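Local coordinates for major capsid protein (Faustovirus, PDB 5J7O) that probably builds the capsid of a large double-stranded DNA virus as a trimeric, double jelly-roll major capsid protein, at residues I549-L558 with F568-T577; T521-V529 with Q539-D547. All coordinates share one frame; numbering follows the deposited sequence.

Both contacts depend on helix 542-552, their centres about 17 Å apart. Contact 2 (521-529 with 539-547) is at the start of the helix, where strand 534-541 runs into it; contact 1 (549-558 with 568-577) is at its end and in the loop beyond. Contact 1 is the more buried and is mainly apolar, joined by side-chain packing and a single water bridge. Contact 2, partly buried, is more polar, with strand pairing, a tyrosine hydroxyl bond and a salt bridge. They meet where Tyr-545 O probably accepts a hydrogen bond from Phe-568 N. Both also touch the second subunit of the trimer.

Contact 1: residues I549-L558 with F568-T577; sequences IPWNYGSFNL and FLNFCLYPGT
At the C-terminal end of helix 542-552, Ile-549, Pro-550 and Tyr-553, with Leu-558 from the following loop, pack on strand 567-570 and the turn after it in the capsid protein's jelly-roll. Phe-568 suits its place because a flat ring offers a face to Leu-558 and an edge to Ile-549. Leu-558 CD2 sits over one face, 3.9 Å from the centroid of the Phe-568 ring, a CH-pi contact. Ile-549 CG2 lies at the edge, 3.6 Å from Phe-568 CD1. With CG anti to the backbone N (chi1 -172°), Phe-568 carries its ring toward both side chains.

Tyr-553 lies between two amides: Asn-552 ND2 is over one face of its ring, while Asn-570 ND2 is over the opposite face, 3.3 Å from Tyr-553 CG. The Asn-570 amide stands nearly upright on the ring, the planes 85° apart. Its OD1 accepts from Cys-572 N at 2.9 Å, an Asx turn that helps hold the amide in place. The Tyr-553 hydroxyl is hydrogen-bonded to that of Tyr-73 of the second subunit. Pro-575 CG packs 4.1 Å from Tyr-553 CB, and one water joins Gly-554 N (2.7 Å) to Leu-573 O (3.0 Å). Glycine suits positions 554 and 576, where phi is positive and a side chain would clash. The end of a helix and its following loop thus pack on the outermost strand of a jelly-roll sheet, on the side turned to the second subunit.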
# COMPACT_ATOMS: atom_id res chain seq x y z
N ILE B 549 -6.56 -20.18 -3.49
CA ILE B 549 -5.71 -20.62 -4.60
C ILE B 549 -4.69 -19.57 -4.99
O ILE B 549 -3.50 -19.91 -5.11
CB ILE B 549 -6.58 -21.08 -5.78
CG1 ILE B 549 -7.23 -22.43 -5.46
CG2 ILE B 549 -5.76 -21.17 -7.05
CD1 ILE B 549 -8.06 -23.00 -6.60
N PRO B 550 -5.05 -18.29 -5.21
CA PRO B 550 -4.00 -17.30 -5.52
C PRO B 550 -3.01 -17.08 -4.39
O PRO B 550 -1.86 -16.71 -4.66
CB PRO B 550 -4.81 -16.03 -5.84
CG PRO B 550 -6.16 -16.53 -6.22
CD PRO B 550 -6.39 -17.70 -5.33
N TRP B 551 -3.42 -17.29 -3.14
CA TRP B 551 -2.49 -17.15 -2.03
C TRP B 551 -1.45 -18.26 -2.03
O TRP B 551 -0.25 -18.01 -1.83
CB TRP B 551 -3.24 -17.13 -0.70
CG TRP B 551 -2.34 -17.22 0.51
CD1 TRP B 551 -1.72 -16.19 1.14
CD2 TRP B 551 -1.97 -18.41 1.21
NE1 TRP B 551 -0.98 -16.66 2.20
CE2 TRP B 551 -1.12 -18.02 2.26
CE3 TRP B 551 -2.28 -19.76 1.06
CZ2 TRP B 551 -0.56 -18.94 3.15
CZ3 TRP B 551 -1.73 -20.67 1.94
CH2 TRP B 551 -0.88 -20.26 2.97
N ASN B 552 -1.88 -19.50 -2.27
CA ASN B 552 -0.99 -20.65 -2.10
C ASN B 552 -0.03 -20.79 -3.27
O ASN B 552 1.17 -21.01 -3.07
CB ASN B 552 -1.82 -21.92 -1.92
CG ASN B 552 -0.97 -23.14 -1.66
OD1 ASN B 552 -0.41 -23.30 -0.57
ND2 ASN B 552 -0.86 -24.02 -2.64
N TYR B 553 -0.53 -20.67 -4.50
CA TYR B 553 0.23 -20.99 -5.69
C TYR B 553 0.85 -19.75 -6.32
O TYR B 553 0.48 -18.61 -6.02
CB TYR B 553 -0.66 -21.68 -6.73
CG TYR B 553 -1.17 -23.04 -6.33
CD1 TYR B 553 -2.35 -23.18 -5.62
CD2 TYR B 553 -0.47 -24.19 -6.68
CE1 TYR B 553 -2.82 -24.43 -5.26
CE2 TYR B 553 -0.94 -25.44 -6.32
CZ TYR B 553 -2.11 -25.56 -5.61
OH TYR B 553 -2.58 -26.80 -5.25
N GLY B 554 1.83 -19.99 -7.20
CA GLY B 554 2.32 -18.98 -8.11
C GLY B 554 3.39 -18.05 -7.57
O GLY B 554 4.12 -17.45 -8.38
N SER B 555 3.50 -17.89 -6.26
CA SER B 555 4.51 -17.02 -5.64
C SER B 555 4.29 -15.59 -6.16
O SER B 555 3.14 -15.16 -6.29
CB SER B 555 5.90 -17.58 -5.89
OG SER B 555 6.90 -16.64 -5.55
N PHE B 556 5.35 -14.85 -6.48
CA PHE B 556 5.22 -13.47 -6.93
C PHE B 556 4.59 -13.35 -8.31
O PHE B 556 4.31 -12.23 -8.75
CB PHE B 556 6.59 -12.78 -6.92
CG PHE B 556 7.64 -13.49 -7.72
CD1 PHE B 556 7.75 -13.30 -9.09
CD2 PHE B 556 8.53 -14.36 -7.10
CE1 PHE B 556 8.71 -13.95 -9.82
CE2 PHE B 556 9.50 -15.01 -7.83
CZ PHE B 556 9.59 -14.81 -9.20
N ASN B 557 4.38 -14.47 -9.01
CA ASN B 557 3.77 -14.42 -10.33
C ASN B 557 2.25 -14.38 -10.29
O ASN B 557 1.62 -14.04 -11.29
CB ASN B 557 4.22 -15.62 -11.17
CG ASN B 557 5.63 -15.47 -11.69
OD1 ASN B 557 6.09 -14.37 -11.99
ND2 ASN B 557 6.34 -16.59 -11.80
N LEU B 558 1.65 -14.73 -9.15
CA LEU B 558 0.20 -14.73 -9.00
C LEU B 558 -0.16 -13.82 -7.84
O LEU B 558 0.15 -14.11 -6.68
CB LEU B 558 -0.32 -16.15 -8.77
CG LEU B 558 -1.84 -16.31 -8.74
CD1 LEU B 558 -2.48 -15.56 -9.90
CD2 LEU B 558 -2.22 -17.78 -8.78
N PHE B 568 -9.85 -18.02 -9.78
CA PHE B 568 -8.69 -18.61 -10.45
C PHE B 568 -8.75 -20.12 -10.28
O PHE B 568 -8.51 -20.63 -9.18
CB PHE B 568 -7.39 -18.04 -9.87
CG PHE B 568 -6.15 -18.44 -10.62
CD1 PHE B 568 -5.46 -19.59 -10.28
CD2 PHE B 568 -5.66 -17.65 -11.65
CE1 PHE B 568 -4.31 -19.95 -10.96
CE2 PHE B 568 -4.52 -18.01 -12.34
CZ PHE B 568 -3.84 -19.17 -11.99
N LEU B 569 -9.10 -20.83 -11.35
CA LEU B 569 -9.19 -22.29 -11.33
C LEU B 569 -7.86 -22.86 -11.80
O LEU B 569 -7.55 -22.83 -12.99
CB LEU B 569 -10.33 -22.77 -12.22
CG LEU B 569 -11.66 -22.01 -12.22
CD1 LEU B 569 -12.62 -22.63 -13.23
CD2 LEU B 569 -12.28 -21.97 -10.84
N ASN B 570 -7.08 -23.40 -10.87
CA ASN B 570 -5.71 -23.82 -11.15
C ASN B 570 -5.64 -25.33 -11.40
O ASN B 570 -6.31 -26.11 -10.73
CB ASN B 570 -4.78 -23.45 -9.99
CG ASN B 570 -3.33 -23.78 -10.28
OD1 ASN B 570 -2.93 -23.95 -11.43
ND2 ASN B 570 -2.53 -23.86 -9.22
N PHE B 571 -4.80 -25.71 -12.37
CA PHE B 571 -4.57 -27.12 -12.69
C PHE B 571 -3.09 -27.45 -12.82
O PHE B 571 -2.75 -28.58 -13.21
CB PHE B 571 -5.30 -27.50 -13.98
CG PHE B 571 -6.75 -27.10 -14.00
CD1 PHE B 571 -7.69 -27.86 -13.33
CD2 PHE B 571 -7.16 -25.97 -14.69
CE1 PHE B 571 -9.03 -27.49 -13.34
CE2 PHE B 571 -8.49 -25.60 -14.71
CZ PHE B 571 -9.42 -26.37 -14.03
N CYS B 572 -2.20 -26.51 -12.51
CA CYS B 572 -0.77 -26.75 -12.52
C CYS B 572 -0.18 -26.34 -11.18
O CYS B 572 -0.81 -25.62 -10.39
CB CYS B 572 -0.07 -25.98 -13.65
SG CYS B 572 -0.15 -24.18 -13.50
N LEU B 573 1.04 -26.80 -10.92
CA LEU B 573 1.68 -26.51 -9.64
C LEU B 573 2.29 -25.12 -9.60
O LEU B 573 2.37 -24.51 -8.52
CB LEU B 573 2.76 -27.55 -9.34
CG LEU B 573 2.28 -28.94 -8.91
CD1 LEU B 573 3.46 -29.86 -8.66
CD2 LEU B 573 1.40 -28.84 -7.67
N TYR B 574 2.73 -24.59 -10.74
CA TYR B 574 3.45 -23.31 -10.79
C TYR B 574 2.91 -22.46 -11.92
O TYR B 574 3.57 -22.28 -12.96
CB TYR B 574 4.95 -23.55 -10.93
CG TYR B 574 5.49 -24.47 -9.86
CD1 TYR B 574 5.70 -24.01 -8.57
CD2 TYR B 574 5.76 -25.80 -10.13
CE1 TYR B 574 6.19 -24.85 -7.58
CE2 TYR B 574 6.25 -26.65 -9.16
CZ TYR B 574 6.46 -26.16 -7.88
OH TYR B 574 6.94 -27.00 -6.90
N PRO B 575 1.71 -21.90 -11.76
CA PRO B 575 1.20 -20.94 -12.75
C PRO B 575 2.10 -19.72 -12.83
O PRO B 575 2.36 -19.05 -11.82
CB PRO B 575 -0.20 -20.60 -12.23
CG PRO B 575 -0.14 -20.89 -10.77
CD PRO B 575 0.78 -22.07 -10.63
N GLY B 576 2.58 -19.43 -14.04
CA GLY B 576 3.50 -18.32 -14.27
C GLY B 576 4.89 -18.73 -14.70
O GLY B 576 5.68 -17.85 -15.09
N THR B 577 5.23 -20.01 -14.66
CA THR B 577 6.54 -20.49 -15.08
C THR B 577 6.44 -21.15 -16.45
O THR B 577 5.39 -21.68 -16.83
CB THR B 577 7.11 -21.48 -14.07
OG1 THR B 577 6.19 -22.56 -13.89
CG2 THR B 577 7.35 -20.80 -12.73
O HOH W 1 3.54 -22.13 -7.11

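Contact 2: residues T521-V529 with Q539-D547; sequences TETLDTVRV and QYRAQFYRD
Val-527 and Tyr-540 are a hydrogen-bonded pair of the beta hairpin of strands 526-531 and 534-541, at the edge of an antiparallel sheet; Val-527 N gives to Tyr-540 O at 2.9 Å. Helix 542-552 leaves the second strand directly, its first segment lying at 78° to strand 526-529. Asp-525 O accepts from Ala-542 N, and the small methyl of Ala-542, its CB 3.3 Å from Leu-524 O, is consistent with the helix beginning this close to the strand.

Tyr-545 can be followed outward. CB points toward strand 526-529, CD2 is 3.9 Å from Val-527 CB, and CE2 approaches the same CB to 3.5 Å. Its OH then gives a hydrogen bond to Val-527 O at 3.0 Å; the ring carbons thus pack obliquely on valine while the hydroxyl binds the backbone. That oxygen also accepts from Tyr-540 N, and the two donors come from opposite faces of its plane.

Gln-539 has an extended chain that brings NE2 to Thr-526 OG1, which also bonds to Thr-597. Long, charged Arg-546 grips Asp-547 side-on through NE and NH2. Its remaining salt bridge spans 2.9 Å from NH1 of Arg-546 to OE2 of Glu-522, which is met from above the carboxylate plane.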
# COMPACT_ATOMS: atom_id res chain seq x y z
N THR B 521 -21.06 -6.73 -4.28
CA THR B 521 -21.94 -7.86 -3.98
C THR B 521 -21.54 -9.01 -4.89
O THR B 521 -21.70 -8.93 -6.12
CB THR B 521 -23.41 -7.48 -4.19
OG1 THR B 521 -23.74 -6.37 -3.35
CG2 THR B 521 -24.31 -8.66 -3.83
N GLU B 522 -21.00 -10.08 -4.30
CA GLU B 522 -20.51 -11.20 -5.08
C GLU B 522 -21.63 -11.83 -5.91
O GLU B 522 -22.76 -11.97 -5.44
CB GLU B 522 -19.88 -12.26 -4.16
CG GLU B 522 -18.60 -11.80 -3.47
CD GLU B 522 -18.05 -12.85 -2.52
OE1 GLU B 522 -18.23 -14.06 -2.78
OE2 GLU B 522 -17.43 -12.46 -1.51
N THR B 523 -21.30 -12.18 -7.15
CA THR B 523 -22.25 -12.82 -8.05
C THR B 523 -22.09 -14.34 -8.11
O THR B 523 -22.99 -15.02 -8.61
CB THR B 523 -22.12 -12.25 -9.47
OG1 THR B 523 -20.76 -12.37 -9.91
CG2 THR B 523 -22.53 -10.78 -9.49
N LEU B 524 -20.98 -14.88 -7.61
CA LEU B 524 -20.75 -16.31 -7.57
C LEU B 524 -20.70 -16.78 -6.12
O LEU B 524 -19.94 -16.23 -5.32
CB LEU B 524 -19.44 -16.68 -8.28
CG LEU B 524 -19.37 -16.46 -9.80
CD1 LEU B 524 -17.94 -16.61 -10.29
CD2 LEU B 524 -20.29 -17.43 -10.52
N ASP B 525 -21.51 -17.78 -5.80
CA ASP B 525 -21.47 -18.39 -4.47
C ASP B 525 -20.53 -19.59 -4.44
O ASP B 525 -19.62 -19.65 -3.61
CB ASP B 525 -22.88 -18.80 -4.03
CG ASP B 525 -23.77 -17.62 -3.71
OD1 ASP B 525 -23.23 -16.55 -3.36
OD2 ASP B 525 -25.00 -17.76 -3.82
N THR B 526 -20.76 -20.56 -5.33
CA THR B 526 -19.94 -21.76 -5.40
C THR B 526 -19.57 -22.03 -6.85
O THR B 526 -20.26 -21.59 -7.78
CB THR B 526 -20.67 -22.99 -4.83
OG1 THR B 526 -21.72 -23.38 -5.73
CG2 THR B 526 -21.27 -22.69 -3.47
N VAL B 527 -18.47 -22.75 -7.04
CA VAL B 527 -18.02 -23.16 -8.37
C VAL B 527 -17.58 -24.62 -8.31
O VAL B 527 -16.97 -25.06 -7.34
CB VAL B 527 -16.87 -22.26 -8.89
CG1 VAL B 527 -16.29 -22.81 -10.18
CG2 VAL B 527 -17.37 -20.84 -9.11
N ARG B 528 -17.92 -25.37 -9.36
CA ARG B 528 -17.54 -26.76 -9.51
C ARG B 528 -17.00 -26.98 -10.92
O ARG B 528 -17.51 -26.39 -11.88
CB ARG B 528 -18.75 -27.69 -9.24
CG ARG B 528 -18.47 -29.17 -9.41
CD ARG B 528 -19.56 -29.99 -8.72
NE ARG B 528 -20.35 -30.79 -9.66
CZ ARG B 528 -20.26 -32.11 -9.77
NH1 ARG B 528 -19.40 -32.78 -9.01
NH2 ARG B 528 -21.01 -32.76 -10.65
N VAL B 529 -15.97 -27.81 -11.03
CA VAL B 529 -15.31 -28.07 -12.31
C VAL B 529 -15.45 -29.56 -12.61
O VAL B 529 -14.91 -30.40 -11.88
CB VAL B 529 -13.84 -27.64 -12.30
CG1 VAL B 529 -13.19 -27.98 -13.62
CG2 VAL B 529 -13.73 -26.16 -12.00
N GLN B 539 -17.82 -28.89 -5.53
CA GLN B 539 -18.56 -27.64 -5.34
C GLN B 539 -18.00 -26.93 -4.11
O GLN B 539 -18.29 -27.30 -2.98
CB GLN B 539 -20.05 -27.92 -5.19
CG GLN B 539 -20.91 -26.67 -5.12
CD GLN B 539 -22.39 -26.99 -5.05
OE1 GLN B 539 -22.78 -28.16 -5.02
NE2 GLN B 539 -23.22 -25.96 -5.02
N TYR B 540 -17.17 -25.91 -4.34
CA TYR B 540 -16.52 -25.16 -3.28
C TYR B 540 -16.96 -23.70 -3.32
O TYR B 540 -17.31 -23.18 -4.38
CB TYR B 540 -15.00 -25.24 -3.39
CG TYR B 540 -14.44 -26.64 -3.26
CD1 TYR B 540 -15.01 -27.56 -2.39
CD2 TYR B 540 -13.33 -27.04 -4.00
CE1 TYR B 540 -14.50 -28.83 -2.27
CE2 TYR B 540 -12.82 -28.31 -3.88
CZ TYR B 540 -13.41 -29.21 -3.01
OH TYR B 540 -12.90 -30.48 -2.89
N ARG B 541 -16.93 -23.06 -2.16
CA ARG B 541 -17.29 -21.65 -2.07
C ARG B 541 -16.36 -20.80 -2.93
O ARG B 541 -15.21 -21.17 -3.19
CB ARG B 541 -17.23 -21.18 -0.62
CG ARG B 541 -18.23 -21.86 0.30
CD ARG B 541 -18.02 -21.45 1.75
NE ARG B 541 -18.25 -20.02 1.96
CZ ARG B 541 -19.42 -19.49 2.29
NH1 ARG B 541 -20.48 -20.27 2.47
NH2 ARG B 541 -19.54 -18.18 2.45
N ALA B 542 -16.87 -19.66 -3.39
CA ALA B 542 -16.13 -18.82 -4.33
C ALA B 542 -14.85 -18.28 -3.72
O ALA B 542 -13.89 -18.00 -4.45
CB ALA B 542 -17.02 -17.68 -4.82
N GLN B 543 -14.80 -18.13 -2.39
CA GLN B 543 -13.59 -17.62 -1.76
C GLN B 543 -12.43 -18.61 -1.84
O GLN B 543 -11.28 -18.20 -1.71
CB GLN B 543 -13.87 -17.27 -0.29
CG GLN B 543 -14.25 -18.47 0.56
CD GLN B 543 -14.56 -18.09 1.99
OE1 GLN B 543 -15.61 -18.44 2.52
NE2 GLN B 543 -13.63 -17.39 2.63
N PHE B 544 -12.72 -19.90 -2.04
CA PHE B 544 -11.65 -20.87 -2.24
C PHE B 544 -10.85 -20.55 -3.50
O PHE B 544 -9.62 -20.63 -3.50
CB PHE B 544 -12.23 -22.28 -2.31
CG PHE B 544 -11.19 -23.37 -2.44
CD1 PHE B 544 -10.59 -23.90 -1.31
CD2 PHE B 544 -10.84 -23.86 -3.69
CE1 PHE B 544 -9.64 -24.90 -1.43
CE2 PHE B 544 -9.89 -24.86 -3.80
CZ PHE B 544 -9.29 -25.38 -2.67
N TYR B 545 -11.54 -20.18 -4.58
CA TYR B 545 -10.87 -19.86 -5.83
C TYR B 545 -10.37 -18.42 -5.88
O TYR B 545 -9.42 -18.14 -6.63
CB TYR B 545 -11.81 -20.10 -7.02
CG TYR B 545 -12.38 -21.49 -7.08
CD1 TYR B 545 -11.62 -22.56 -7.54
CD2 TYR B 545 -13.69 -21.74 -6.69
CE1 TYR B 545 -12.14 -23.83 -7.61
CE2 TYR B 545 -14.22 -23.01 -6.76
CZ TYR B 545 -13.45 -24.05 -7.21
OH TYR B 545 -13.98 -25.32 -7.28
N ARG B 546 -10.97 -17.51 -5.12
CA ARG B 546 -10.54 -16.12 -5.13
C ARG B 546 -9.40 -15.86 -4.16
O ARG B 546 -8.45 -15.14 -4.50
CB ARG B 546 -11.71 -15.20 -4.80
CG ARG B 546 -11.33 -13.73 -4.74
CD ARG B 546 -12.41 -12.92 -4.07
NE ARG B 546 -12.58 -13.31 -2.67
CZ ARG B 546 -13.74 -13.29 -2.03
NH1 ARG B 546 -14.84 -12.92 -2.66
NH2 ARG B 546 -13.80 -13.66 -0.76
N ASP B 547 -9.47 -16.42 -2.96
CA ASP B 547 -8.52 -16.11 -1.90
C ASP B 547 -7.49 -17.21 -1.67
O ASP B 547 -6.29 -16.92 -1.59
CB ASP B 547 -9.27 -15.82 -0.59
CG ASP B 547 -10.27 -14.70 -0.75
OD1 ASP B 547 -10.07 -13.83 -1.62
OD2 ASP B 547 -11.27 -14.69 0.00